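Local coordinates for glycoside transferase (Listeria monocytogenes, PDB 6R2M), which is a glycoside hydrolase that probably acts on exopolysaccharide outside the cell, at residues E260-T269 against T284-T293; Y30-K41 against N295-Y304. All coordinates share one frame; numbering follows the deposited sequence.

Contact 1 of 2, residues E260-T269 against T284-T293; sequences ESTAVYAFLT and TKELLEKMDT
Leu287 lies over the ring of Tyr265, its CB 3.6 Å from the ring centroid and almost exactly on the ring normal, a CH-pi contact from which CD1 runs on toward CE1 of the tyrosine. Leu288 sets CB against the Tyr265 CB; with its CG swung away from the backbone N (chi1 174°), CD1 reaches the Thr262 carbonyl and methyl group while CD2 rests on Ala266. Met291, just past the helix end, comes to the ring edge instead: its SD sits 5.1 Å from the Tyr265 centroid, practically in the ring plane, a Met-aromatic contact. These side chains fill the seam between helices 262-269 and 284-290, a nearly antiparallel helix pair with axes 8.4 Å apart and an angle of 154° between their directions. At one end Thr269 OG1 and Thr284 OG1 approach to 2.9 Å, and the Thr269 hydroxyl also donates back to the Tyr265 carbonyl within its own helix. At the other end Lys290 NZ forms a 3.0 Å salt bridge to Glu260 OE2 on its syn lone pair, while Tyr265 OH donates to the anti lone pair of that oxygen over 2.5 Å. The Tyr265 hydroxyl also bonds the backbone of Val244. One carboxylate oxygen thus accepts from both lysine and tyrosine, so a charge pair at the partly exposed end of the seam holds the Tyr265 hydroxyl in place.

Contact 2 of 2, residues Y30-K41 against N295-Y304; sequences YTAKNGLIVDYK and NPETTHFFDY
A chi1 of -77° sets the Tyr30 ring beside its own backbone N, and Phe301, turned the other way with CG anti to N (chi1 -171°), brings its edge onto a face of that ring. The centroids of this edge-to-face pair are 5.1 Å apart; Pro296 CB covers the opposite Tyr30 face, and Tyr304 leans obliquely against CE2 to complete an aromatic cluster. Ile37 CG2 sits over the centre of the Phe301 ring, a CH-pi contact 3.6 Å from the centroid. At the far end of Tyr30, OH donates to Thr299 O over 2.6 Å, tilted from the carbonyl plane. Backbone bonds pin the flanks: Phe301 N to Asp39 O at 2.8 Å and Lys41 N to Pro296 O at 2.9 Å. His300 turns its edge toward the Tyr40 face in an offset edge-to-face pair, Asp39 CB sits over a face of the imidazole, and ND1 accepts from Phe302 N, capping helix 301-312. A water joins His300 NE2 to Asp39 OD2; Asp39 OD1 bonds His47. With ND1 accepting in the ring plane, the imidazole's rotation is fixed, and the loop after helix 21-29 is held by aromatic packing, direct bonds to backbone carbonyls and the Asp39-His300 water.

How the contacts relate
Contact 1 is the more buried: a helix-helix seam of aliphatic groups around one tyrosine, with the salt bridge across the seam at one end. Contact 2, only partly buried, joins a loop near the N-terminus to the turn and helix start that follow contact 1 in the chain; there rings and backbone bonds dominate. Bridging waters occur in both. The two touch mainly through helix 301-312, where Asp303 OD1 probably accepts from Ala263 N, Phe302 packs on Ala263, and Asp303 lies against Thr262; Thr293 also meets Thr299. Segments 284-293 and 295-304 carry the chain from helix 278-290 into helix 301-312, whose start packs on the loop after helix 21-29.

Contact 1 of 2, residues E260-T269 against T284-T293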
loop_
_atom_site.group_PDB
_atom_site.type_symbol
_atom_site.label_atom_id
_atom_site.label_comp_id
_atom_site.label_asym_id
_atom_site.label_seq_id
_atom_site.Cartn_x
_atom_site.Cartn_y
_atom_site.Cartn_z
ATOM N N GLU A 260 -10.940 2.886 15.644
ATOM C CA GLU A 260 -10.422 1.774 14.859
ATOM C C GLU A 260 -10.160 2.240 13.432
ATOM O O GLU A 260 -10.643 3.290 13.003
ATOM C CB GLU A 260 -11.404 0.603 14.876
ATOM C CG GLU A 260 -11.468 -0.121 16.220
ATOM C CD GLU A 260 -12.728 -0.979 16.365
ATOM O OE1 GLU A 260 -13.779 -0.418 16.738
ATOM O OE2 GLU A 260 -12.676 -2.202 16.079
ATOM N N SER A 261 -9.371 1.454 12.699
ATOM C CA SER A 261 -8.980 1.791 11.334
ATOM C C SER A 261 -9.369 0.665 10.393
ATOM O O SER A 261 -9.011 -0.493 10.625
ATOM C CB SER A 261 -7.479 2.037 11.226
ATOM O OG SER A 261 -7.036 1.856 9.875
ATOM N N THR A 262 -10.106 1.011 9.333
ATOM C CA THR A 262 -10.438 0.020 8.314
ATOM C C THR A 262 -9.179 -0.585 7.703
ATOM O O THR A 262 -9.063 -1.811 7.579
ATOM C CB THR A 262 -11.312 0.666 7.245
ATOM O OG1 THR A 262 -12.547 1.072 7.839
ATOM C CG2 THR A 262 -11.605 -0.321 6.131
ATOM N N ALA A 263 -8.215 0.263 7.319
ATOM C CA ALA A 263 -6.999 -0.255 6.699
ATOM C C ALA A 263 -6.237 -1.183 7.641
ATOM O O ALA A 263 -5.689 -2.200 7.201
ATOM C CB ALA A 263 -6.109 0.895 6.228
ATOM N N VAL A 264 -6.218 -0.867 8.940
ATOM C CA VAL A 264 -5.547 -1.729 9.912
ATOM C C VAL A 264 -6.166 -3.116 9.921
ATOM O O VAL A 264 -5.458 -4.125 9.940
ATOM C CB VAL A 264 -5.575 -1.089 11.307
ATOM C CG1 VAL A 264 -5.190 -2.136 12.356
ATOM C CG2 VAL A 264 -4.593 0.063 11.337
ATOM N N TYR A 265 -7.498 -3.199 9.881
ATOM C CA TYR A 265 -8.096 -4.534 9.854
ATOM C C TYR A 265 -7.875 -5.236 8.520
ATOM O O TYR A 265 -7.728 -6.468 8.494
ATOM C CB TYR A 265 -9.585 -4.451 10.175
ATOM C CG TYR A 265 -9.841 -4.191 11.645
ATOM C CD1 TYR A 265 -9.141 -4.899 12.619
ATOM C CD2 TYR A 265 -10.786 -3.258 12.056
ATOM C CE1 TYR A 265 -9.360 -4.666 13.975
ATOM C CE2 TYR A 265 -11.028 -3.025 13.419
ATOM C CZ TYR A 265 -10.305 -3.741 14.367
ATOM O OH TYR A 265 -10.540 -3.518 15.708
ATOM N N ALA A 266 -7.841 -4.494 7.408
ATOM C CA ALA A 266 -7.522 -5.135 6.134
ATOM C C ALA A 266 -6.113 -5.716 6.161
ATOM O O ALA A 266 -5.895 -6.875 5.771
ATOM C CB ALA A 266 -7.670 -4.136 4.986
ATOM N N PHE A 267 -5.150 -4.954 6.681
ATOM C CA PHE A 267 -3.775 -5.445 6.710
ATOM C C PHE A 267 -3.583 -6.530 7.764
ATOM O O PHE A 267 -2.791 -7.444 7.539
ATOM C CB PHE A 267 -2.810 -4.293 6.942
ATOM C CG PHE A 267 -2.802 -3.289 5.826
ATOM C CD1 PHE A 267 -3.232 -3.636 4.559
ATOM C CD2 PHE A 267 -2.388 -1.993 6.059
ATOM C CE1 PHE A 267 -3.241 -2.701 3.535
ATOM C CE2 PHE A 267 -2.380 -1.057 5.052
ATOM C CZ PHE A 267 -2.815 -1.410 3.773
ATOM N N LEU A 268 -4.295 -6.458 8.898
ATOM C CA LEU A 268 -4.259 -7.561 9.863
ATOM C C LEU A 268 -4.771 -8.854 9.248
ATOM O O LEU A 268 -4.206 -9.930 9.484
ATOM C CB LEU A 268 -5.095 -7.221 11.090
ATOM C CG LEU A 268 -4.424 -6.379 12.150
ATOM C CD1 LEU A 268 -5.490 -5.851 13.082
ATOM C CD2 LEU A 268 -3.426 -7.253 12.908
ATOM N N THR A 269 -5.871 -8.779 8.499
ATOM C CA THR A 269 -6.417 -9.961 7.859
ATOM C C THR A 269 -5.402 -10.573 6.901
ATOM O O THR A 269 -5.159 -11.785 6.933
ATOM C CB THR A 269 -7.720 -9.584 7.159
ATOM O OG1 THR A 269 -8.643 -9.131 8.162
ATOM C CG2 THR A 269 -8.307 -10.771 6.415
ATOM N N THR A 284 -10.322 -10.929 12.408
ATOM C CA THR A 284 -10.112 -9.601 11.856
ATOM C C THR A 284 -10.856 -9.400 10.543
ATOM O O THR A 284 -11.140 -8.255 10.181
ATOM C CB THR A 284 -8.618 -9.314 11.679
ATOM O OG1 THR A 284 -8.028 -10.254 10.769
ATOM C CG2 THR A 284 -7.893 -9.412 13.033
ATOM N N LYS A 285 -11.169 -10.477 9.815
ATOM C CA LYS A 285 -12.066 -10.336 8.676
ATOM C C LYS A 285 -13.434 -9.833 9.128
ATOM O O LYS A 285 -14.014 -8.941 8.501
ATOM C CB LYS A 285 -12.196 -11.661 7.925
ATOM C CG LYS A 285 -13.075 -11.548 6.680
ATOM C CD LYS A 285 -12.890 -12.741 5.763
ATOM C CE LYS A 285 -13.444 -12.471 4.365
ATOM N NZ LYS A 285 -14.922 -12.615 4.300
ATOM N N GLU A 286 -13.958 -10.384 10.227
ATOM C CA GLU A 286 -15.249 -9.914 10.724
ATOM C C GLU A 286 -15.162 -8.470 11.206
ATOM O O GLU A 286 -16.119 -7.704 11.040
ATOM C CB GLU A 286 -15.754 -10.822 11.840
ATOM C CG GLU A 286 -16.044 -12.245 11.393
ATOM C CD GLU A 286 -16.753 -13.052 12.464
ATOM O OE1 GLU A 286 -17.431 -12.443 13.315
ATOM O OE2 GLU A 286 -16.626 -14.297 12.457
ATOM N N LEU A 287 -14.023 -8.075 11.788
ATOM C CA LEU A 287 -13.848 -6.687 12.199
ATOM C C LEU A 287 -13.778 -5.764 10.989
ATOM O O LEU A 287 -14.286 -4.636 11.030
ATOM C CB LEU A 287 -12.595 -6.559 13.070
ATOM C CG LEU A 287 -12.793 -7.083 14.505
ATOM C CD1 LEU A 287 -11.459 -7.316 15.220
ATOM C CD2 LEU A 287 -13.635 -6.090 15.311
ATOM N N LEU A 288 -13.161 -6.229 9.902
ATOM C CA LEU A 288 -13.093 -5.435 8.679
ATOM C C LEU A 288 -14.480 -5.256 8.069
ATOM O O LEU A 288 -14.829 -4.164 7.606
ATOM C CB LEU A 288 -12.132 -6.110 7.688
ATOM C CG LEU A 288 -12.034 -5.512 6.296
ATOM C CD1 LEU A 288 -11.505 -4.101 6.440
ATOM C CD2 LEU A 288 -11.142 -6.351 5.365
ATOM N N GLU A 289 -15.292 -6.312 8.077
ATOM C CA GLU A 289 -16.658 -6.204 7.572
ATOM C C GLU A 289 -17.496 -5.254 8.422
ATOM O O GLU A 289 -18.371 -4.555 7.894
ATOM C CB GLU A 289 -17.287 -7.604 7.507
ATOM C CG GLU A 289 -16.635 -8.459 6.412
ATOM C CD GLU A 289 -16.899 -9.945 6.545
ATOM O OE1 GLU A 289 -17.176 -10.420 7.673
ATOM O OE2 GLU A 289 -16.816 -10.644 5.511
ATOM N N LYS A 290 -17.213 -5.180 9.723
ATOM C CA LYS A 290 -17.967 -4.306 10.614
ATOM C C LYS A 290 -17.713 -2.833 10.309
ATOM O O LYS A 290 -18.622 -2.002 10.419
ATOM C CB LYS A 290 -17.609 -4.645 12.068
ATOM C CG LYS A 290 -18.090 -3.639 13.084
ATOM C CD LYS A 290 -17.543 -3.867 14.495
ATOM C CE LYS A 290 -16.052 -3.655 14.554
ATOM N NZ LYS A 290 -15.448 -3.379 15.902
ATOM N N MET A 291 -16.486 -2.484 9.930
ATOM C CA MET A 291 -16.179 -1.090 9.633
ATOM C C MET A 291 -17.041 -0.575 8.496
ATOM O O MET A 291 -17.294 -1.280 7.517
ATOM C CB MET A 291 -14.695 -0.944 9.275
ATOM C CG MET A 291 -13.766 -1.503 10.352
ATOM S SD MET A 291 -13.799 -0.605 11.922
ATOM C CE MET A 291 -15.130 -1.308 12.796
ATOM N N ASP A 292 -17.470 0.674 8.621
ATOM C CA ASP A 292 -18.365 1.304 7.655
ATOM C C ASP A 292 -17.533 2.161 6.707
ATOM O O ASP A 292 -16.958 3.176 7.114
ATOM C CB ASP A 292 -19.425 2.133 8.379
ATOM C CG ASP A 292 -20.417 2.778 7.429
ATOM O OD1 ASP A 292 -20.389 2.472 6.214
ATOM O OD2 ASP A 292 -21.246 3.587 7.910
ATOM N N THR A 293 -17.453 1.743 5.446
ATOM C CA THR A 293 -16.735 2.505 4.433
ATOM C C THR A 293 -17.681 3.190 3.446
ATOM O O THR A 293 -17.253 3.553 2.348
ATOM C CB THR A 293 -15.752 1.609 3.665
ATOM O OG1 THR A 293 -16.447 0.496 3.083
ATOM C CG2 THR A 293 -14.637 1.094 4.574
HETATM O O HOH W 1 -13.956 3.273 7.365
#

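Contact 2 of 2, residues Y30-K41 against N295-Y304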
loop_
_atom_site.group_PDB
_atom_site.type_symbol
_atom_site.label_atom_id
_atom_site.label_comp_id
_atom_site.label_asym_id
_atom_site.label_seq_id
_atom_site.Cartn_x
_atom_site.Cartn_y
_atom_site.Cartn_z
ATOM N N TYR A 30 -15.721 8.989 -6.002
ATOM C CA TYR A 30 -14.326 9.310 -5.747
ATOM C C TYR A 30 -13.621 9.840 -6.986
ATOM O O TYR A 30 -12.389 9.839 -7.028
ATOM C CB TYR A 30 -13.580 8.079 -5.230
ATOM C CG TYR A 30 -13.842 7.731 -3.781
ATOM C CD1 TYR A 30 -13.350 8.524 -2.744
ATOM C CD2 TYR A 30 -14.539 6.572 -3.446
ATOM C CE1 TYR A 30 -13.577 8.183 -1.415
ATOM C CE2 TYR A 30 -14.764 6.217 -2.121
ATOM C CZ TYR A 30 -14.288 7.026 -1.114
ATOM O OH TYR A 30 -14.521 6.659 0.190
ATOM N N THR A 31 -14.354 10.277 -8.006
ATOM C CA THR A 31 -13.727 10.738 -9.237
ATOM C C THR A 31 -14.014 12.213 -9.459
ATOM O O THR A 31 -15.176 12.633 -9.476
ATOM C CB THR A 31 -14.207 9.913 -10.436
ATOM O OG1 THR A 31 -13.961 8.528 -10.182
ATOM C CG2 THR A 31 -13.426 10.280 -11.667
ATOM N N ALA A 32 -12.955 12.992 -9.639
ATOM C CA ALA A 32 -13.102 14.397 -9.982
ATOM C C ALA A 32 -13.433 14.542 -11.467
ATOM O O ALA A 32 -13.385 13.581 -12.241
ATOM C CB ALA A 32 -11.825 15.166 -9.636
ATOM N N LYS A 33 -13.771 15.774 -11.869
ATOM C CA LYS A 33 -14.207 16.018 -13.244
ATOM C C LYS A 33 -13.135 15.650 -14.265
ATOM O O LYS A 33 -13.462 15.247 -15.389
ATOM C CB LYS A 33 -14.607 17.485 -13.414
ATOM C CG LYS A 33 -15.966 17.836 -12.824
ATOM C CD LYS A 33 -17.103 17.427 -13.750
ATOM C CE LYS A 33 -18.455 17.839 -13.184
ATOM N NZ LYS A 33 -18.869 19.204 -13.626
ATOM N N ASN A 34 -11.860 15.769 -13.902
ATOM C CA ASN A 34 -10.791 15.393 -14.818
ATOM C C ASN A 34 -10.504 13.898 -14.823
ATOM O O ASN A 34 -9.579 13.465 -15.521
ATOM C CB ASN A 34 -9.513 16.163 -14.488
ATOM C CG ASN A 34 -9.050 15.961 -13.061
ATOM O OD1 ASN A 34 -9.601 15.156 -12.302
ATOM N ND2 ASN A 34 -8.025 16.708 -12.679
ATOM N N GLY A 35 -11.266 13.102 -14.077
ATOM C CA GLY A 35 -11.079 11.670 -14.084
ATOM C C GLY A 35 -10.128 11.149 -13.039
ATOM O O GLY A 35 -9.902 9.932 -12.982
ATOM N N LEU A 36 -9.559 12.012 -12.206
ATOM C CA LEU A 36 -8.610 11.521 -11.217
ATOM C C LEU A 36 -9.343 11.091 -9.958
ATOM O O LEU A 36 -10.412 11.619 -9.627
ATOM C CB LEU A 36 -7.557 12.581 -10.886
ATOM C CG LEU A 36 -6.729 13.014 -12.102
ATOM C CD1 LEU A 36 -5.496 13.802 -11.687
ATOM C CD2 LEU A 36 -6.330 11.800 -12.926
ATOM N N ILE A 37 -8.760 10.107 -9.269
ATOM C CA ILE A 37 -9.328 9.565 -8.035
ATOM C C ILE A 37 -8.896 10.433 -6.860
ATOM O O ILE A 37 -7.699 10.671 -6.656
ATOM C CB ILE A 37 -8.890 8.101 -7.843
ATOM C CG1 ILE A 37 -9.118 7.282 -9.121
ATOM C CG2 ILE A 37 -9.589 7.469 -6.622
ATOM C CD1 ILE A 37 -10.531 7.299 -9.629
ATOM N N VAL A 38 -9.880 10.894 -6.064
ATOM C CA VAL A 38 -9.650 11.807 -4.949
ATOM C C VAL A 38 -9.676 11.040 -3.628
ATOM O O VAL A 38 -10.236 9.942 -3.525
ATOM C CB VAL A 38 -10.697 12.944 -4.969
ATOM C CG1 VAL A 38 -12.034 12.433 -4.468
ATOM C CG2 VAL A 38 -10.208 14.140 -4.157
ATOM N N ASP A 39 -9.064 11.629 -2.593
ATOM C CA ASP A 39 -8.981 10.951 -1.303
ATOM C C ASP A 39 -10.306 10.979 -0.547
ATOM O O ASP A 39 -10.666 9.991 0.098
ATOM C CB ASP A 39 -7.833 11.525 -0.447
ATOM C CG ASP A 39 -7.881 13.050 -0.268
ATOM O OD1 ASP A 39 -8.588 13.766 -1.001
ATOM O OD2 ASP A 39 -7.153 13.532 0.631
ATOM N N TYR A 40 -11.028 12.103 -0.592
ATOM C CA TYR A 40 -12.357 12.213 -0.004
ATOM C C TYR A 40 -13.275 12.931 -0.977
ATOM O O TYR A 40 -12.855 13.885 -1.638
ATOM C CB TYR A 40 -12.358 13.004 1.306
ATOM C CG TYR A 40 -11.490 12.489 2.429
ATOM C CD1 TYR A 40 -11.973 11.575 3.360
ATOM C CD2 TYR A 40 -10.191 12.946 2.578
ATOM C CE1 TYR A 40 -11.173 11.144 4.405
ATOM C CE2 TYR A 40 -9.389 12.519 3.607
ATOM C CZ TYR A 40 -9.877 11.609 4.516
ATOM O OH TYR A 40 -9.064 11.194 5.544
ATOM N N LYS A 41 -14.539 12.515 -1.017
ATOM C CA LYS A 41 -15.527 13.234 -1.809
ATOM C C LYS A 41 -15.800 14.597 -1.183
ATOM O O LYS A 41 -15.925 14.718 0.039
ATOM C CB LYS A 41 -16.820 12.423 -1.901
ATOM C CG LYS A 41 -17.857 12.977 -2.890
ATOM C CD LYS A 41 -19.142 12.151 -2.799
ATOM C CE LYS A 41 -20.090 12.425 -3.965
ATOM N NZ LYS A 41 -21.344 11.617 -3.847
ATOM N N ASN A 295 -19.574 6.059 3.558
ATOM C CA ASN A 295 -19.663 7.509 3.451
ATOM C C ASN A 295 -18.415 8.011 2.742
ATOM O O ASN A 295 -17.336 8.021 3.353
ATOM C CB ASN A 295 -19.788 8.150 4.836
ATOM C CG ASN A 295 -19.932 9.663 4.774
ATOM O OD1 ASN A 295 -19.493 10.308 3.824
ATOM N ND2 ASN A 295 -20.541 10.238 5.801
ATOM N N PRO A 296 -18.500 8.443 1.478
ATOM C CA PRO A 296 -17.284 8.836 0.754
ATOM C C PRO A 296 -16.774 10.206 1.146
ATOM O O PRO A 296 -15.645 10.555 0.772
ATOM C CB PRO A 296 -17.726 8.805 -0.711
ATOM C CG PRO A 296 -19.179 9.176 -0.648
ATOM C CD PRO A 296 -19.712 8.593 0.657
ATOM N N GLU A 297 -17.561 10.986 1.895
ATOM C CA GLU A 297 -17.053 12.257 2.394
ATOM C C GLU A 297 -16.121 12.068 3.584
ATOM O O GLU A 297 -15.210 12.879 3.783
ATOM C CB GLU A 297 -18.209 13.187 2.784
ATOM C CG GLU A 297 -19.044 13.645 1.610
ATOM C CD GLU A 297 -20.123 14.645 2.006
ATOM O OE1 GLU A 297 -20.593 14.600 3.163
ATOM O OE2 GLU A 297 -20.497 15.467 1.146
ATOM N N THR A 298 -16.317 11.014 4.376
ATOM C CA THR A 298 -15.493 10.782 5.554
ATOM C C THR A 298 -14.592 9.564 5.450
ATOM O O THR A 298 -13.695 9.415 6.294
ATOM C CB THR A 298 -16.363 10.631 6.809
ATOM O OG1 THR A 298 -17.236 9.504 6.665
ATOM C CG2 THR A 298 -17.177 11.898 7.042
ATOM N N THR A 299 -14.823 8.681 4.477
ATOM C CA THR A 299 -13.996 7.496 4.265
ATOM C C THR A 299 -12.918 7.821 3.245
ATOM O O THR A 299 -13.202 7.964 2.051
ATOM C CB THR A 299 -14.837 6.318 3.778
ATOM O OG1 THR A 299 -15.901 6.084 4.708
ATOM C CG2 THR A 299 -14.008 5.050 3.667
ATOM N N HIS A 300 -11.678 7.893 3.711
ATOM C CA HIS A 300 -10.553 8.043 2.798
ATOM C C HIS A 300 -10.561 6.904 1.792
ATOM O O HIS A 300 -10.842 5.757 2.137
ATOM C CB HIS A 300 -9.265 8.032 3.604
ATOM C CG HIS A 300 -8.069 8.538 2.871
ATOM N ND1 HIS A 300 -7.512 7.874 1.797
ATOM C CD2 HIS A 300 -7.292 9.623 3.090
ATOM C CE1 HIS A 300 -6.456 8.545 1.371
ATOM N NE2 HIS A 300 -6.299 9.608 2.141
ATOM N N PHE A 301 -10.267 7.233 0.535
ATOM C CA PHE A 301 -10.190 6.196 -0.489
ATOM C C PHE A 301 -9.303 5.033 -0.049
ATOM O O PHE A 301 -9.598 3.868 -0.347
ATOM C CB PHE A 301 -9.682 6.794 -1.799
ATOM C CG PHE A 301 -9.780 5.850 -2.945
ATOM C CD1 PHE A 301 -11.001 5.601 -3.546
ATOM C CD2 PHE A 301 -8.647 5.179 -3.404
ATOM C CE1 PHE A 301 -11.085 4.702 -4.615
ATOM C CE2 PHE A 301 -8.716 4.298 -4.454
ATOM C CZ PHE A 301 -9.938 4.052 -5.067
ATOM N N PHE A 302 -8.203 5.330 0.652
ATOM C CA PHE A 302 -7.303 4.274 1.124
ATOM C C PHE A 302 -8.048 3.234 1.945
ATOM O O PHE A 302 -7.832 2.031 1.774
ATOM C CB PHE A 302 -6.180 4.877 1.962
ATOM C CG PHE A 302 -5.052 3.921 2.289
ATOM C CD1 PHE A 302 -4.041 3.668 1.368
ATOM C CD2 PHE A 302 -4.953 3.343 3.554
ATOM C CE1 PHE A 302 -2.964 2.832 1.698
ATOM C CE2 PHE A 302 -3.894 2.514 3.875
ATOM C CZ PHE A 302 -2.895 2.259 2.954
ATOM N N ASP A 303 -8.944 3.682 2.836
ATOM C CA ASP A 303 -9.723 2.740 3.638
ATOM C C ASP A 303 -10.756 2.022 2.783
ATOM O O ASP A 303 -10.900 0.795 2.860
ATOM C CB ASP A 303 -10.414 3.475 4.791
ATOM C CG ASP A 303 -9.453 3.898 5.879
ATOM O OD1 ASP A 303 -8.613 3.080 6.289
ATOM O OD2 ASP A 303 -9.544 5.062 6.324
ATOM N N TYR A 304 -11.476 2.773 1.952
ATOM C CA TYR A 304 -12.504 2.178 1.112
ATOM C C TYR A 304 -11.915 1.079 0.238
ATOM O O TYR A 304 -12.415 -0.049 0.212
ATOM C CB TYR A 304 -13.159 3.260 0.250
ATOM C CG TYR A 304 -14.059 2.682 -0.816
ATOM C CD1 TYR A 304 -15.356 2.283 -0.509
ATOM C CD2 TYR A 304 -13.602 2.486 -2.109
ATOM C CE1 TYR A 304 -16.168 1.717 -1.472
ATOM C CE2 TYR A 304 -14.413 1.930 -3.077
ATOM C CZ TYR A 304 -15.690 1.552 -2.754
ATOM O OH TYR A 304 -16.473 0.995 -3.749
HETATM O O HOH W 2 -5.017 12.334 1.720
HETATM O O HOH W 3 -14.974 15.256 2.588
#